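Long-range contacts in AP endonuclease, family 2 (Brucella melitensis biovar Abortus, PDB 3NGF), which probably interconverts hydroxypyruvate and tartronate semialdehyde as a manganese-binding TIM-barrel isomerase of the hyi family: residues 29-33 with 59-63; 133-138 with 174-180; 185-191 with 213-218. All coordinates share one frame; numbering follows the deposited sequence. Where two conformers were deposited one is given.

Contact 1: 29-33 with 59-63; sequences FRLAA and QHNLT
His60 lays its imidazole against the helix carrying Phe29, Arg30 and Ala33, just where helix 50-59 ends and the chain turns toward strand 63-68 of the TIM barrel. Starting at the root of the side chain, His60 CB meets the methyl of Ala33, CB to CB at 4.1 Å. With CG anti to the carbonyl carbon (chi1 -57°), the ring is laid along the Arg30 backbone, CG equally near Arg30 N and CA. Beyond it the ring divides: ND1 is 3.8 Å from Arg30 CA, while CD2 leans toward Phe29 CB at 4.0 Å. CE1 makes the tightest ring contact, 3.6 Å from Arg30 CB. That methylene sits over one face as a CH-pi contact, 3.9 Å from the ring centroid and 23° off the normal; Gln59 CG covers the opposite face, offset toward the rim. At the tip, NE2 is hydrogen-bonded to a glycerol, probably from the crystallisation liquor. Arg30 sends its guanidinium elsewhere, to a salt bridge with Glu34, so its aliphatic stem is what the imidazole receives.

Two residues on, past Asn61, the positive-phi residue of the Schellman motif ending helix 50-59, Leu62 makes the second hold. Its CD1 reaches the edge of the Phe29 ring and also packs 3.5 Å from the carbonyl Phe29 O. The other branch, CD2, touches Ala33 CB at 4.1 Å. Phe29 itself turns inward, its ring edge-to-face with Phe25, and Leu62 also rests on Val40 of the intervening strand.

Arg30 NH1 finds Glu34, and His60 NE2 a glycerol, both outside the two segments. Across the segments the attachment is apolar and CH-pi in character, and it therefore depends on the fit of shapes.

Contact 2: 133-138 with 174-180; sequences FRYAAD and RVNRPNV
Phe133 and Val175 begin the join between helix 122-140 and the end of helix 165-175, two neighbouring outer helices of the TIM barrel; between them in sequence comes strand 146-149. Phe133 points at the second segment, its CB on Val175 CG2 and the edge of its ring, at CD2, 3.8 Å from Val180 CG1. Further in, the ring rests on Val147 and Val149 of that strand and stacks with Phe129.

Arg134 follows, its chain extended from CG to NE (chi2 176°), which carries the guanidinium alongside the helix to the last carbonyls of helix 165-175. NE gives a fairly straight bond to Val175 O (3.0 Å, 161°), close to the guanidinium plane, and NH2 gives a more bent one to Arg174 O (2.9 Å). A single side chain thus grips two successive carbonyls at a helix end. Arg134 CG also lies over the centre of the Arg177 guanidinium, and the two guanidinium planes are almost parallel, with Arg134 NE 4.0 Å from Arg177 NH1. Asp138 probably offsets this meeting of like charges, together with the carbonyl acceptors, among them Asn176 O, which receives Arg177 NH1.

Ala137 is the small residue on which the loop closes. Its methyl packs against Val180 CG2 and Arg177 CB, both at 3.6 Å, and against the amide oxygen of Asn179. Asn179 ND2 holds Ile145 O as well as this helix: it donates to Ala137 O at 3.0 Å, in the carbonyl plane and on a lone pair.

Asp138, one turn beyond Arg134, forms a salt bridge in which its carboxylate lies nearly coplanar with the Arg177 guanidinium, and Arg177 NE meets OD1 at 2.9 Å on the syn side.

Contact 3: 185-191 with 213-218; sequences DLYHAQI and ASVPDR. With MN (manganese (II) ion), chain C.
Asp185 and His188 approach Arg218 beside the manganese site, at the end of the TIM barrel where the strands finish. Asp185 ends strand 180-185 and binds the manganese through OD2 at 2.2 Å; Glu150, Gln211 and Glu247 bind it too, with waters 3 and 4 also in the shell. The other carboxylate oxygen, OD1, caps helix 186-192 as the N-cap acceptor, weakly, from Tyr187 N and His188 N. One carboxylate therefore serves both the metal and the helix start.

The second shell lies around the waters. His188 NE2 is 2.8 Å from water 3, which sits at the edge of the imidazole in its plane, while the other ring nitrogen, ND1, is bonded to Asn153. Arg218 NH2 donates to water 1, itself 3.0 Å from Asp185 OD2, and comes 3.6 Å from His188 NE2. The arginine thus reaches the metal ligand through water.

Behind these, with its CG anti to the backbone N (chi1 169°), Tyr187 lays its ring flat against the extended Arg218 chain and probably steadies it. CG of Arg218 makes a CH-pi contact 3.8 Å from the ring centroid, and the guanidinium continues over the ring's CE2 side, the two planes 11° apart. Ile191 CD1 covers the ring's opposite face. Ser214 O lies at the ring's edge near Tyr187 CD1, and Val215 CG2 packs 3.7 Å from the same atom.

Outermost, the loop 213-218 includes a cis peptide before Pro216 and is tightened by a backbone bond from Arg218 N to Ser214 O. The phenol is held by Asn156, and water 2 joins it to the loop, donating to Tyr187 OH at 2.8 Å and to Pro216 O at 2.7 Å.

From the N terminus the three contacts follow in series, none nested in or crossing another. Contact 1 closes first, joining helix 25-34 to the loop that enters strand 63-68 and spanning strand 39-41 and helix 50-59. Contact 2 repeats the plan farther round the barrel: helix 122-140 meets the turn leading into strand 180-185, with strand 146-149 and helix 165-175 in between. Contact 3 opens where that same strand ends and ties the start of helix 186-192 to the loop after strand 207-212. The first two thus hold loops entering strands; the third joins a helix start and a loop, both following strands, on the manganese side. The centres of contacts 2 and 3 are about 27 Å apart.

Contact 1: 29-33 with 59-63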
loop_
_atom_site.group_PDB
_atom_site.type_symbol
_atom_site.label_atom_id
_atom_site.label_comp_id
_atom_site.label_asym_id
_atom_site.label_seq_id
_atom_site.Cartn_x
_atom_site.Cartn_y
_atom_site.Cartn_z
ATOM N N PHE A 29 -8.898 14.069 6.589
ATOM C CA PHE A 29 -8.125 14.795 5.587
ATOM C C PHE A 29 -7.597 16.122 6.143
ATOM O O PHE A 29 -6.387 16.398 6.074
ATOM C CB PHE A 29 -8.949 15.023 4.319
ATOM C CG PHE A 29 -9.303 13.744 3.584
ATOM C CD1 PHE A 29 -8.519 13.296 2.536
ATOM C CD2 PHE A 29 -10.418 13.006 3.949
ATOM C CE1 PHE A 29 -8.837 12.130 1.857
ATOM C CE2 PHE A 29 -10.751 11.839 3.287
ATOM C CZ PHE A 29 -9.942 11.388 2.247
ATOM N N ARG A 30 -8.488 16.907 6.748
ATOM C CA ARG A 30 -8.097 18.165 7.399
ATOM C C ARG A 30 -7.077 17.936 8.525
ATOM O O ARG A 30 -6.089 18.672 8.662
ATOM C CB ARG A 30 -9.315 18.860 7.967
ATOM C CG ARG A 30 -8.982 20.203 8.663
ATOM C CD ARG A 30 -10.220 20.916 9.211
ATOM N NE ARG A 30 -10.942 20.129 10.218
ATOM C CZ ARG A 30 -10.619 20.042 11.510
ATOM N NH1 ARG A 30 -9.566 20.692 12.011
ATOM N NH2 ARG A 30 -11.360 19.297 12.317
ATOM N N LEU A 31 -7.325 16.939 9.358
ATOM C CA LEU A 31 -6.381 16.683 10.454
ATOM C C LEU A 31 -4.963 16.296 9.968
ATOM O O LEU A 31 -3.959 16.736 10.546
ATOM C CB LEU A 31 -6.946 15.662 11.423
ATOM C CG LEU A 31 -8.222 16.024 12.186
ATOM C CD1 LEU A 31 -8.453 14.930 13.253
ATOM C CD2 LEU A 31 -8.182 17.409 12.825
ATOM N N ALA A 32 -4.877 15.512 8.896
ATOM C CA ALA A 32 -3.607 15.130 8.309
ATOM C C ALA A 32 -2.900 16.341 7.745
ATOM O O ALA A 32 -1.717 16.525 7.982
ATOM C CB ALA A 32 -3.813 14.050 7.183
ATOM N N ALA A 33 -3.628 17.188 7.026
ATOM C CA ALA A 33 -3.028 18.407 6.466
ATOM C C ALA A 33 -2.555 19.385 7.569
ATOM O O ALA A 33 -1.461 19.960 7.464
ATOM C CB ALA A 33 -4.014 19.092 5.504
ATOM N N GLN A 59 -9.295 20.696 -1.208
ATOM C CA GLN A 59 -9.556 21.721 -0.204
ATOM C C GLN A 59 -8.459 21.741 0.865
ATOM O O GLN A 59 -8.153 22.800 1.443
ATOM C CB GLN A 59 -10.938 21.510 0.417
ATOM C CG GLN A 59 -11.284 22.557 1.467
ATOM C CD GLN A 59 -12.754 22.523 1.873
ATOM O OE1 GLN A 59 -13.634 22.067 1.101
ATOM N NE2 GLN A 59 -13.033 23.000 3.107
ATOM N N HIS A 60 -7.875 20.578 1.114
ATOM C CA HIS A 60 -6.848 20.427 2.118
ATOM C C HIS A 60 -5.424 20.279 1.551
ATOM O O HIS A 60 -4.494 19.937 2.299
ATOM C CB HIS A 60 -7.249 19.289 3.068
ATOM C CG HIS A 60 -8.580 19.526 3.709
ATOM N ND1 HIS A 60 -8.801 20.597 4.540
ATOM C CD2 HIS A 60 -9.769 18.885 3.600
ATOM C CE1 HIS A 60 -10.064 20.607 4.927
ATOM N NE2 HIS A 60 -10.673 19.575 4.378
ATOM N N ASN A 61 -5.266 20.543 0.256
ATOM C CA ASN A 61 -3.959 20.512 -0.403
ATOM C C ASN A 61 -3.200 19.219 -0.154
ATOM O O ASN A 61 -2.096 19.226 0.406
ATOM C CB ASN A 61 -3.130 21.695 0.060
ATOM C CG ASN A 61 -3.860 22.989 -0.111
ATOM O OD1 ASN A 61 -4.299 23.611 0.872
ATOM N ND2 ASN A 61 -4.035 23.400 -1.358
ATOM N N LEU A 62 -3.818 18.111 -0.551
ATOM C CA LEU A 62 -3.257 16.785 -0.320
ATOM C C LEU A 62 -3.179 15.994 -1.617
ATOM O O LEU A 62 -4.039 16.139 -2.475
ATOM C CB LEU A 62 -4.140 15.995 0.636
ATOM C CG LEU A 62 -4.192 16.427 2.103
ATOM C CD1 LEU A 62 -5.340 15.683 2.837
ATOM C CD2 LEU A 62 -2.843 16.175 2.799
ATOM N N THR A 63 -2.142 15.179 -1.736
ATOM C CA THR A 63 -1.979 14.224 -2.835
ATOM C C THR A 63 -2.464 12.861 -2.374
ATOM O O THR A 63 -2.117 12.405 -1.274
ATOM C CB THR A 63 -0.500 14.096 -3.194
ATOM O OG1 THR A 63 -0.031 15.347 -3.706
ATOM C CG2 THR A 63 -0.258 12.940 -4.191
#

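Contact 2: 133-138 with 174-180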
loop_
_atom_site.group_PDB
_atom_site.type_symbol
_atom_site.label_atom_id
_atom_site.label_comp_id
_atom_site.label_asym_id
_atom_site.label_seq_id
_atom_site.Cartn_x
_atom_site.Cartn_y
_atom_site.Cartn_z
ATOM N N PHE A 133 -2.889 -9.401 -13.104
ATOM C CA PHE A 133 -1.927 -8.291 -13.054
ATOM C C PHE A 133 -1.609 -7.786 -14.448
ATOM O O PHE A 133 -1.484 -6.596 -14.652
ATOM C CB PHE A 133 -0.667 -8.682 -12.251
ATOM C CG PHE A 133 -0.753 -8.265 -10.794
ATOM C CD1 PHE A 133 -1.652 -8.867 -9.914
ATOM C CD2 PHE A 133 0.005 -7.217 -10.333
ATOM C CE1 PHE A 133 -1.769 -8.439 -8.595
ATOM C CE2 PHE A 133 -0.086 -6.797 -9.029
ATOM C CZ PHE A 133 -0.979 -7.393 -8.154
ATOM N N ARG A 134 -1.489 -8.673 -15.431
ATOM C CA ARG A 134 -1.305 -8.196 -16.809
ATOM C C ARG A 134 -2.492 -7.374 -17.307
ATOM O O ARG A 134 -2.291 -6.322 -17.961
ATOM C CB ARG A 134 -1.051 -9.354 -17.767
ATOM C CG ARG A 134 0.329 -9.919 -17.670
ATOM C CD ARG A 134 0.521 -11.135 -18.575
ATOM N NE ARG A 134 1.880 -11.658 -18.442
ATOM C CZ ARG A 134 2.305 -12.818 -18.935
ATOM N NH1 ARG A 134 1.475 -13.639 -19.597
ATOM N NH2 ARG A 134 3.562 -13.179 -18.748
ATOM N N TYR A 135 -3.714 -7.843 -17.021
ATOM C CA TYR A 135 -4.930 -7.115 -17.413
ATOM C C TYR A 135 -4.926 -5.741 -16.743
ATOM O O TYR A 135 -5.129 -4.721 -17.390
ATOM C CB TYR A 135 -6.205 -7.860 -17.029
ATOM C CG TYR A 135 -7.460 -7.072 -17.352
ATOM C CD1 TYR A 135 -8.051 -7.146 -18.626
ATOM C CD2 TYR A 135 -8.041 -6.235 -16.408
ATOM C CE1 TYR A 135 -9.182 -6.416 -18.924
ATOM C CE2 TYR A 135 -9.156 -5.507 -16.699
ATOM C CZ TYR A 135 -9.728 -5.586 -17.962
ATOM O OH TYR A 135 -10.849 -4.836 -18.227
ATOM N N ALA A 136 -4.655 -5.706 -15.442
ATOM C CA ALA A 136 -4.673 -4.439 -14.724
ATOM C C ALA A 136 -3.615 -3.480 -15.289
ATOM O O ALA A 136 -3.868 -2.294 -15.454
ATOM C CB ALA A 136 -4.428 -4.687 -13.212
ATOM N N ALA A 137 -2.421 -4.012 -15.551
ATOM C CA ALA A 137 -1.315 -3.225 -16.084
ATOM C C ALA A 137 -1.742 -2.620 -17.394
ATOM O O ALA A 137 -1.513 -1.454 -17.636
ATOM C CB ALA A 137 -0.050 -4.099 -16.269
ATOM N N ASP A 138 -2.389 -3.422 -18.233
ATOM C CA ASP A 138 -2.749 -2.967 -19.587
ATOM C C ASP A 138 -3.824 -1.889 -19.570
ATOM O O ASP A 138 -3.821 -0.972 -20.421
ATOM C CB ASP A 138 -3.188 -4.159 -20.431
ATOM C CG ASP A 138 -2.032 -5.110 -20.800
ATOM O OD1 ASP A 138 -0.837 -4.765 -20.665
ATOM O OD2 ASP A 138 -2.350 -6.221 -21.266
ATOM N N ARG A 174 7.683 -12.225 -13.935
ATOM C CA ARG A 174 6.858 -13.094 -14.775
ATOM C C ARG A 174 5.695 -12.345 -15.413
ATOM O O ARG A 174 5.345 -12.638 -16.561
ATOM C CB ARG A 174 6.369 -14.296 -14.002
ATOM C CG ARG A 174 7.525 -15.185 -13.534
ATOM C CD ARG A 174 7.074 -16.226 -12.544
ATOM N NE ARG A 174 6.071 -17.151 -13.070
ATOM C CZ ARG A 174 5.382 -18.007 -12.307
ATOM N NH1 ARG A 174 5.576 -18.061 -10.978
ATOM N NH2 ARG A 174 4.490 -18.810 -12.862
ATOM N N VAL A 175 5.148 -11.360 -14.694
ATOM C CA VAL A 175 4.045 -10.505 -15.211
ATOM C C VAL A 175 4.519 -9.733 -16.451
ATOM O O VAL A 175 3.777 -9.606 -17.452
ATOM C CB VAL A 175 3.515 -9.539 -14.128
ATOM C CG1 VAL A 175 2.615 -8.427 -14.718
ATOM C CG2 VAL A 175 2.791 -10.328 -13.022
ATOM N N ASN A 176 5.748 -9.216 -16.381
ATOM C CA ASN A 176 6.428 -8.614 -17.530
ATOM C C ASN A 176 5.668 -7.391 -18.050
ATOM O O ASN A 176 5.330 -7.306 -19.241
ATOM C CB ASN A 176 6.645 -9.653 -18.636
ATOM C CG ASN A 176 7.707 -9.232 -19.644
ATOM O OD1 ASN A 176 8.760 -8.735 -19.268
ATOM N ND2 ASN A 176 7.431 -9.455 -20.938
ATOM N N ARG A 177 5.407 -6.442 -17.135
ATOM C CA ARG A 177 4.775 -5.171 -17.484
ATOM C C ARG A 177 5.478 -4.063 -16.703
ATOM O O ARG A 177 5.626 -4.173 -15.476
ATOM C CB ARG A 177 3.285 -5.176 -17.133
ATOM C CG ARG A 177 2.457 -6.192 -17.942
ATOM C CD ARG A 177 2.278 -5.739 -19.380
ATOM N NE ARG A 177 1.317 -6.565 -20.108
ATOM C CZ ARG A 177 1.572 -7.766 -20.602
ATOM N NH1 ARG A 177 2.775 -8.303 -20.493
ATOM N NH2 ARG A 177 0.618 -8.434 -21.243
ATOM N N PRO A 178 5.883 -2.981 -17.400
ATOM C CA PRO A 178 6.674 -1.949 -16.696
ATOM C C PRO A 178 5.924 -1.206 -15.589
ATOM O O PRO A 178 6.555 -0.767 -14.605
ATOM C CB PRO A 178 7.078 -1.001 -17.818
ATOM C CG PRO A 178 7.172 -1.904 -19.027
ATOM C CD PRO A 178 5.983 -2.836 -18.873
ATOM N N ASN A 179 4.600 -1.085 -15.719
ATOM C CA ASN A 179 3.793 -0.405 -14.684
ATOM C C ASN A 179 3.243 -1.379 -13.606
ATOM O O ASN A 179 2.113 -1.234 -13.112
ATOM C CB ASN A 179 2.687 0.453 -15.311
ATOM C CG ASN A 179 1.646 -0.358 -16.022
ATOM O OD1 ASN A 179 1.962 -1.357 -16.704
ATOM N ND2 ASN A 179 0.385 0.070 -15.896
ATOM N N VAL A 180 4.076 -2.344 -13.225
ATOM C CA VAL A 180 3.776 -3.248 -12.122
ATOM C C VAL A 180 5.014 -3.255 -11.232
ATOM O O VAL A 180 6.151 -3.277 -11.756
ATOM C CB VAL A 180 3.473 -4.672 -12.621
ATOM C CG1 VAL A 180 3.297 -5.637 -11.480
ATOM C CG2 VAL A 180 2.238 -4.693 -13.514
#

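Contact 3: 185-191 with 213-218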
loop_
_atom_site.group_PDB
_atom_site.type_symbol
_atom_site.label_atom_id
_atom_site.label_comp_id
_atom_site.label_asym_id
_atom_site.label_seq_id
_atom_site.Cartn_x
_atom_site.Cartn_y
_atom_site.Cartn_z
ATOM N N ASP A 185 6.209 -2.845 2.410
ATOM C CA ASP A 185 5.823 -2.475 3.777
ATOM C C ASP A 185 6.886 -3.092 4.709
ATOM O O ASP A 185 7.040 -4.344 4.803
ATOM C CB ASP A 185 4.395 -2.969 4.035
ATOM C CG ASP A 185 3.860 -2.628 5.421
ATOM O OD1 ASP A 185 4.652 -2.575 6.361
ATOM O OD2 ASP A 185 2.627 -2.461 5.599
ATOM N N LEU A 186 7.667 -2.218 5.339
ATOM C CA LEU A 186 8.859 -2.680 6.059
ATOM C C LEU A 186 8.481 -3.423 7.331
ATOM O O LEU A 186 9.259 -4.233 7.878
ATOM C CB LEU A 186 9.807 -1.506 6.335
ATOM C CG LEU A 186 10.483 -0.943 5.093
ATOM C CD1 LEU A 186 11.209 0.351 5.432
ATOM C CD2 LEU A 186 11.445 -1.982 4.458
ATOM N N TYR A 187 7.282 -3.147 7.822
ATOM C CA TYR A 187 6.729 -3.916 8.941
ATOM C C TYR A 187 6.599 -5.408 8.519
ATOM O O TYR A 187 7.077 -6.326 9.224
ATOM C CB TYR A 187 5.373 -3.294 9.362
ATOM C CG TYR A 187 4.556 -4.124 10.320
ATOM C CD1 TYR A 187 4.780 -4.077 11.686
ATOM C CD2 TYR A 187 3.538 -4.945 9.855
ATOM C CE1 TYR A 187 4.032 -4.866 12.576
ATOM C CE2 TYR A 187 2.775 -5.704 10.724
ATOM C CZ TYR A 187 3.035 -5.686 12.069
ATOM O OH TYR A 187 2.258 -6.462 12.906
ATOM N N HIS A 188 5.975 -5.643 7.374
ATOM C CA HIS A 188 5.824 -7.014 6.890
ATOM C C HIS A 188 7.184 -7.635 6.512
ATOM O O HIS A 188 7.414 -8.802 6.762
ATOM C CB HIS A 188 4.870 -7.042 5.690
ATOM C CG HIS A 188 3.458 -6.646 6.011
ATOM N ND1 HIS A 188 2.748 -7.174 7.069
ATOM C CD2 HIS A 188 2.598 -5.840 5.348
ATOM C CE1 HIS A 188 1.519 -6.682 7.054
ATOM N NE2 HIS A 188 1.414 -5.849 6.034
ATOM N N ALA A 189 8.068 -6.844 5.900
ATOM C CA ALA A 189 9.375 -7.320 5.432
ATOM C C ALA A 189 10.231 -7.723 6.627
ATOM O O ALA A 189 10.927 -8.739 6.581
ATOM C CB ALA A 189 10.084 -6.247 4.636
ATOM N N GLN A 190 10.159 -6.946 7.705
ATOM C CA GLN A 190 10.935 -7.298 8.910
ATOM C C GLN A 190 10.454 -8.580 9.613
ATOM O O GLN A 190 11.274 -9.337 10.167
ATOM C CB GLN A 190 10.952 -6.098 9.864
ATOM C CG GLN A 190 11.640 -6.308 11.210
ATOM C CD GLN A 190 13.062 -6.828 11.093
ATOM O OE1 GLN A 190 13.693 -6.771 10.024
ATOM N NE2 GLN A 190 13.584 -7.346 12.209
ATOM N N ILE A 191 9.141 -8.803 9.628
ATOM C CA ILE A 191 8.531 -9.968 10.255
ATOM C C ILE A 191 8.842 -11.247 9.462
ATOM O O ILE A 191 9.153 -12.279 10.063
ATOM C CB ILE A 191 6.998 -9.774 10.481
ATOM C CG1 ILE A 191 6.768 -8.696 11.535
ATOM C CG2 ILE A 191 6.288 -11.056 10.886
ATOM C CD1 ILE A 191 5.339 -8.166 11.596
ATOM N N ALA A 213 5.812 1.013 10.069
ATOM C CA ALA A 213 5.150 0.894 11.352
ATOM C C ALA A 213 6.148 0.203 12.279
ATOM O O ALA A 213 7.013 -0.573 11.811
ATOM C CB ALA A 213 3.822 0.066 11.255
ATOM N N SER A 214 6.069 0.477 13.574
ATOM C CA SER A 214 6.969 -0.197 14.520
ATOM C C SER A 214 6.796 -1.717 14.487
ATOM O O SER A 214 5.695 -2.226 14.242
ATOM C CB SER A 214 6.791 0.333 15.956
ATOM O OG SER A 214 5.610 -0.130 16.565
ATOM N N VAL A 215 7.895 -2.418 14.743
ATOM C CA VAL A 215 7.888 -3.871 14.874
ATOM C C VAL A 215 8.314 -4.188 16.323
ATOM O O VAL A 215 9.328 -3.685 16.772
ATOM C CB VAL A 215 8.846 -4.531 13.847
ATOM C CG1 VAL A 215 8.894 -6.052 14.061
ATOM C CG2 VAL A 215 8.436 -4.188 12.408
ATOM N N PRO A 216 7.563 -5.038 17.036
ATOM C CA PRO A 216 6.441 -5.819 16.536
ATOM C C PRO A 216 5.029 -5.226 16.715
ATOM O O PRO A 216 4.052 -5.833 16.243
ATOM C CB PRO A 216 6.560 -7.101 17.354
ATOM C CG PRO A 216 7.008 -6.604 18.710
ATOM C CD PRO A 216 7.973 -5.490 18.389
ATOM N N ASP A 217 4.885 -4.095 17.394
ATOM C CA ASP A 217 3.539 -3.692 17.838
ATOM C C ASP A 217 2.734 -2.766 16.910
ATOM O O ASP A 217 1.604 -2.425 17.230
ATOM C CB ASP A 217 3.583 -3.129 19.238
ATOM C CG ASP A 217 3.947 -4.189 20.257
ATOM O OD1 ASP A 217 3.406 -5.318 20.162
ATOM O OD2 ASP A 217 4.768 -3.891 21.121
ATOM N N ARG A 218 3.336 -2.401 15.791
ATOM C CA ARG A 218 2.662 -1.702 14.678
ATOM C C ARG A 218 2.160 -0.319 15.081
ATOM O O ARG A 218 1.064 0.088 14.723
ATOM C CB ARG A 218 1.569 -2.585 14.071
ATOM C CG ARG A 218 1.331 -2.329 12.584
ATOM C CD ARG A 218 0.344 -3.312 11.977
ATOM N NE ARG A 218 0.304 -3.151 10.522
ATOM C CZ ARG A 218 -0.366 -3.948 9.686
ATOM N NH1 ARG A 218 -1.111 -4.949 10.140
ATOM N NH2 ARG A 218 -0.314 -3.714 8.388
HETATM MN MN MN C . 0.823 -2.377 4.314
HETATM O O HOH W 1 1.934 -1.702 8.372
HETATM O O HOH W 2 3.695 -8.064 14.735
HETATM O O HOH W 3 -0.448 -3.921 5.386
HETATM O O HOH W 4 -1.159 -2.126 2.866
#